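Local atomic coordinates of hydroxylase (PDB entry 2OR0), a protein that probably acts as a flavin-dependent monooxygenase of the acyl-CoA dehydrogenase fold, using reduced flavin and molecular oxygen to hydroxylate its substrate. Residues L66-V76 with G240-M248. Sequence-based numbering, arbitrary orientation.
Sequences LQPRLYGGYEV and GRPEPLFNM
Glu-75 turns its CG beside its own backbone N (chi1 -49°) and runs extended from there, while Phe-246, with much the same first torsion (chi1 -61°), brings its ring up against that chain, the two side chains crossing at about a right angle. In this acyl-CoA dehydrogenase-like fold the contact joins two loops: residues 66-76 connect helix 51-60 to helix 78-91, and residues 240-248 lead into the long helix 250-277. Phenylalanine suits its place because the weakly positive C-H rim of its ring can meet a carbonyl oxygen: CE1 lies 3.3 Å from Leu-66 O, close to the ring plane, and CE2 touches Glu-75 CG at 3.9 Å. Trp-107 meets the same ring. Next to the ring, Leu-245 crosses the side chain of Leu-66 at about a right angle, CD1 3.9 Å from Leu-66 CD2; its branched end lets one residue touch Glu-75 as well, CD2 lying 3.7 Å from Glu-75 CA. Glu-75 OE2 accepts a nearly straight bond from Arg-69 N (2.7 Å) on its anti side, which links the end of the loop back to Arg-69. An alanine in place of Glu-75 would probably leave Arg-69 N without this acceptor and open a gap beside CE2 and CZ of Phe-246. Glu-75 OE1 comes 4.0 Å from Glu-243 OE2, an unfavourable approach that Arg-241 is likely to soften, since its charge lies near both acids. Bent at chi3, the arginine grips Glu-243 side-on, Arg-241 NE reaching Glu-243 OE1 at 3.0 Å and NH2 reaching OE2 at 2.9 Å, both from above the carboxylate plane.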
loop_
_atom_site.group_PDB
_atom_site.type_symbol
_atom_site.label_atom_id
_atom_site.label_comp_id
_atom_site.label_asym_id
_atom_site.label_seq_id
_atom_site.Cartn_x
_atom_site.Cartn_y
_atom_site.Cartn_z
ATOM N N LEU A 66 3.144 5.977 10.706
ATOM C CA LEU A 66 1.780 6.032 11.209
ATOM C C LEU A 66 1.638 5.273 12.533
ATOM O O LEU A 66 0.531 4.965 12.961
ATOM C CB LEU A 66 0.807 5.462 10.173
ATOM C CG LEU A 66 0.809 6.074 8.762
ATOM C CD1 LEU A 66 -0.050 5.217 7.842
ATOM C CD2 LEU A 66 0.345 7.564 8.764
ATOM N N GLN A 67 2.769 4.966 13.157
ATOM C CA GLN A 67 2.807 4.231 14.421
ATOM C C GLN A 67 2.534 5.188 15.609
ATOM O O GLN A 67 2.908 6.363 15.535
ATOM C CB GLN A 67 4.183 3.595 14.555
ATOM C CG GLN A 67 4.313 2.503 15.603
ATOM C CD GLN A 67 5.425 1.535 15.257
ATOM O OE1 GLN A 67 5.537 1.090 14.103
ATOM N NE2 GLN A 67 6.262 1.198 16.244
ATOM N N PRO A 68 1.858 4.703 16.680
ATOM C CA PRO A 68 1.701 5.530 17.914
ATOM C C PRO A 68 3.037 5.993 18.494
ATOM O O PRO A 68 4.030 5.263 18.426
ATOM C CB PRO A 68 0.995 4.583 18.906
ATOM C CG PRO A 68 0.294 3.576 18.042
ATOM C CD PRO A 68 1.171 3.399 16.803
ATOM N N ARG A 69 3.058 7.219 19.029
ATOM C CA ARG A 69 4.263 7.773 19.692
ATOM C C ARG A 69 4.664 6.942 20.898
ATOM O O ARG A 69 5.855 6.811 21.192
ATOM C CB ARG A 69 4.052 9.240 20.113
ATOM C CG ARG A 69 4.173 10.224 18.960
ATOM C CD ARG A 69 3.733 11.633 19.381
ATOM N NE ARG A 69 3.401 12.479 18.230
ATOM C CZ ARG A 69 4.298 13.140 17.496
ATOM N NH1 ARG A 69 5.604 13.047 17.780
ATOM N NH2 ARG A 69 3.888 13.893 16.469
ATOM N N LEU A 70 3.669 6.371 21.581
ATOM C CA LEU A 70 3.923 5.443 22.679
ATOM C C LEU A 70 4.918 4.371 22.243
ATOM O O LEU A 70 5.814 4.002 23.003
ATOM C CB LEU A 70 2.619 4.823 23.202
ATOM C CG LEU A 70 2.659 3.826 24.375
ATOM C CD1 LEU A 70 3.240 4.450 25.675
ATOM C CD2 LEU A 70 1.269 3.273 24.651
ATOM N N TYR A 71 4.791 3.898 20.998
ATOM C CA TYR A 71 5.691 2.870 20.524
ATOM C C TYR A 71 6.699 3.346 19.486
ATOM O O TYR A 71 6.998 2.619 18.527
ATOM C CB TYR A 71 4.914 1.631 20.079
ATOM C CG TYR A 71 4.140 0.957 21.192
ATOM C CD1 TYR A 71 4.778 0.121 22.112
ATOM C CD2 TYR A 71 2.773 1.140 21.315
ATOM C CE1 TYR A 71 4.063 -0.504 23.134
ATOM C CE2 TYR A 71 2.046 0.514 22.327
ATOM C CZ TYR A 71 2.706 -0.308 23.222
ATOM O OH TYR A 71 1.986 -0.920 24.210
ATOM N N GLY A 72 7.232 4.559 19.674
ATOM C CA GLY A 72 8.348 5.043 18.854
ATOM C C GLY A 72 7.948 5.636 17.507
ATOM O O GLY A 72 8.826 5.997 16.704
ATOM N N GLY A 73 6.640 5.760 17.275
ATOM C CA GLY A 73 6.104 6.164 15.983
ATOM C C GLY A 73 6.032 7.672 15.844
ATOM O O GLY A 73 6.284 8.395 16.803
ATOM N N TYR A 74 5.679 8.146 14.653
ATOM C CA TYR A 74 5.683 9.583 14.367
ATOM C C TYR A 74 4.318 10.193 14.206
ATOM O O TYR A 74 4.216 11.406 14.145
ATOM C CB TYR A 74 6.513 9.905 13.124
ATOM C CG TYR A 74 7.887 9.345 13.181
ATOM C CD1 TYR A 74 8.795 9.768 14.149
ATOM C CD2 TYR A 74 8.289 8.378 12.277
ATOM C CE1 TYR A 74 10.076 9.229 14.203
ATOM C CE2 TYR A 74 9.559 7.838 12.325
ATOM C CZ TYR A 74 10.436 8.259 13.283
ATOM O OH TYR A 74 11.693 7.710 13.308
ATOM N N GLU A 75 3.272 9.368 14.145
ATOM C CA GLU A 75 1.906 9.839 13.863
ATOM C C GLU A 75 1.798 10.972 12.842
ATOM O O GLU A 75 1.028 11.928 13.041
ATOM C CB GLU A 75 1.167 10.224 15.154
ATOM C CG GLU A 75 1.261 9.155 16.235
ATOM C CD GLU A 75 0.718 9.605 17.595
ATOM O OE1 GLU A 75 0.011 10.641 17.667
ATOM O OE2 GLU A 75 1.005 8.892 18.585
ATOM N N VAL A 76 2.519 10.847 11.721
ATOM C CA VAL A 76 2.491 11.892 10.682
ATOM C C VAL A 76 1.094 12.128 10.090
ATOM O O VAL A 76 0.211 11.273 10.181
ATOM C CB VAL A 76 3.595 11.684 9.582
ATOM C CG1 VAL A 76 4.951 11.503 10.238
ATOM C CG2 VAL A 76 3.280 10.500 8.667
ATOM N N GLY A 240 -11.722 5.075 21.055
ATOM C CA GLY A 240 -11.789 6.491 21.444
ATOM C C GLY A 240 -10.460 7.204 21.606
ATOM O O GLY A 240 -10.231 7.863 22.626
ATOM N N ARG A 241 -9.569 7.072 20.626
ATOM C CA ARG A 241 -8.280 7.787 20.655
ATOM C C ARG A 241 -8.484 9.275 20.326
ATOM O O ARG A 241 -9.396 9.612 19.566
ATOM C CB ARG A 241 -7.270 7.160 19.683
ATOM C CG ARG A 241 -6.885 5.707 19.986
ATOM C CD ARG A 241 -5.640 5.306 19.223
ATOM N NE ARG A 241 -4.483 6.098 19.602
ATOM C CZ ARG A 241 -3.353 5.613 20.095
ATOM N NH1 ARG A 241 -3.172 4.305 20.224
ATOM N NH2 ARG A 241 -2.371 6.448 20.412
ATOM N N PRO A 242 -7.664 10.166 20.925
ATOM C CA PRO A 242 -7.798 11.599 20.635
ATOM C C PRO A 242 -7.151 12.069 19.311
ATOM O O PRO A 242 -7.527 13.115 18.794
ATOM C CB PRO A 242 -7.078 12.263 21.816
ATOM C CG PRO A 242 -5.989 11.288 22.176
ATOM C CD PRO A 242 -6.605 9.904 21.928
ATOM N N GLU A 243 -6.194 11.318 18.775
ATOM C CA GLU A 243 -5.444 11.781 17.615
ATOM C C GLU A 243 -6.285 11.717 16.320
ATOM O O GLU A 243 -6.842 10.655 16.001
ATOM C CB GLU A 243 -4.146 10.981 17.463
ATOM C CG GLU A 243 -3.268 10.923 18.706
ATOM C CD GLU A 243 -3.534 9.710 19.608
ATOM O OE1 GLU A 243 -4.638 9.126 19.583
ATOM O OE2 GLU A 243 -2.625 9.358 20.370
ATOM N N PRO A 244 -6.386 12.847 15.578
ATOM C CA PRO A 244 -7.184 12.800 14.350
ATOM C C PRO A 244 -6.672 11.749 13.349
ATOM O O PRO A 244 -7.478 11.138 12.675
ATOM C CB PRO A 244 -7.073 14.219 13.787
ATOM C CG PRO A 244 -6.776 15.084 15.019
ATOM C CD PRO A 244 -5.828 14.197 15.807
ATOM N N LEU A 245 -5.358 11.528 13.296
ATOM C CA LEU A 245 -4.803 10.517 12.407
ATOM C C LEU A 245 -5.538 9.182 12.583
ATOM O O LEU A 245 -6.015 8.589 11.599
ATOM C CB LEU A 245 -3.305 10.338 12.610
ATOM C CG LEU A 245 -2.731 9.116 11.864
ATOM C CD1 LEU A 245 -2.798 9.275 10.309
ATOM C CD2 LEU A 245 -1.336 8.860 12.340
ATOM N N PHE A 246 -5.679 8.750 13.835
ATOM C CA PHE A 246 -6.235 7.432 14.124
ATOM C C PHE A 246 -7.723 7.371 14.006
ATOM O O PHE A 246 -8.312 6.305 14.160
ATOM C CB PHE A 246 -5.745 6.915 15.479
ATOM C CG PHE A 246 -4.279 6.755 15.530
ATOM C CD1 PHE A 246 -3.620 6.013 14.548
ATOM C CD2 PHE A 246 -3.530 7.366 16.526
ATOM C CE1 PHE A 246 -2.248 5.867 14.573
ATOM C CE2 PHE A 246 -2.153 7.215 16.555
ATOM C CZ PHE A 246 -1.509 6.462 15.565
ATOM N N ASN A 247 -8.346 8.500 13.696
ATOM C CA ASN A 247 -9.768 8.478 13.433
ATOM C C ASN A 247 -10.129 8.633 11.965
ATOM O O ASN A 247 -11.291 8.830 11.628
ATOM C CB ASN A 247 -10.506 9.488 14.306
ATOM C CG ASN A 247 -10.444 9.120 15.775
ATOM O OD1 ASN A 247 -11.323 8.420 16.274
ATOM N ND2 ASN A 247 -9.399 9.580 16.468
HETATM N N MSE A 248 -9.120 8.549 11.102
HETATM C CA MSE A 248 -9.335 8.596 9.630
HETATM C C MSE A 248 -10.127 7.366 9.124
HETATM O O MSE A 248 -10.072 6.308 9.741
HETATM C CB MSE A 248 -7.983 8.696 8.916
HETATM C CG MSE A 248 -7.265 10.038 9.112
HETATM SE SE MSE A 248 -8.038 11.422 8.001
HETATM C CE MSE A 248 -7.459 10.737 6.206
#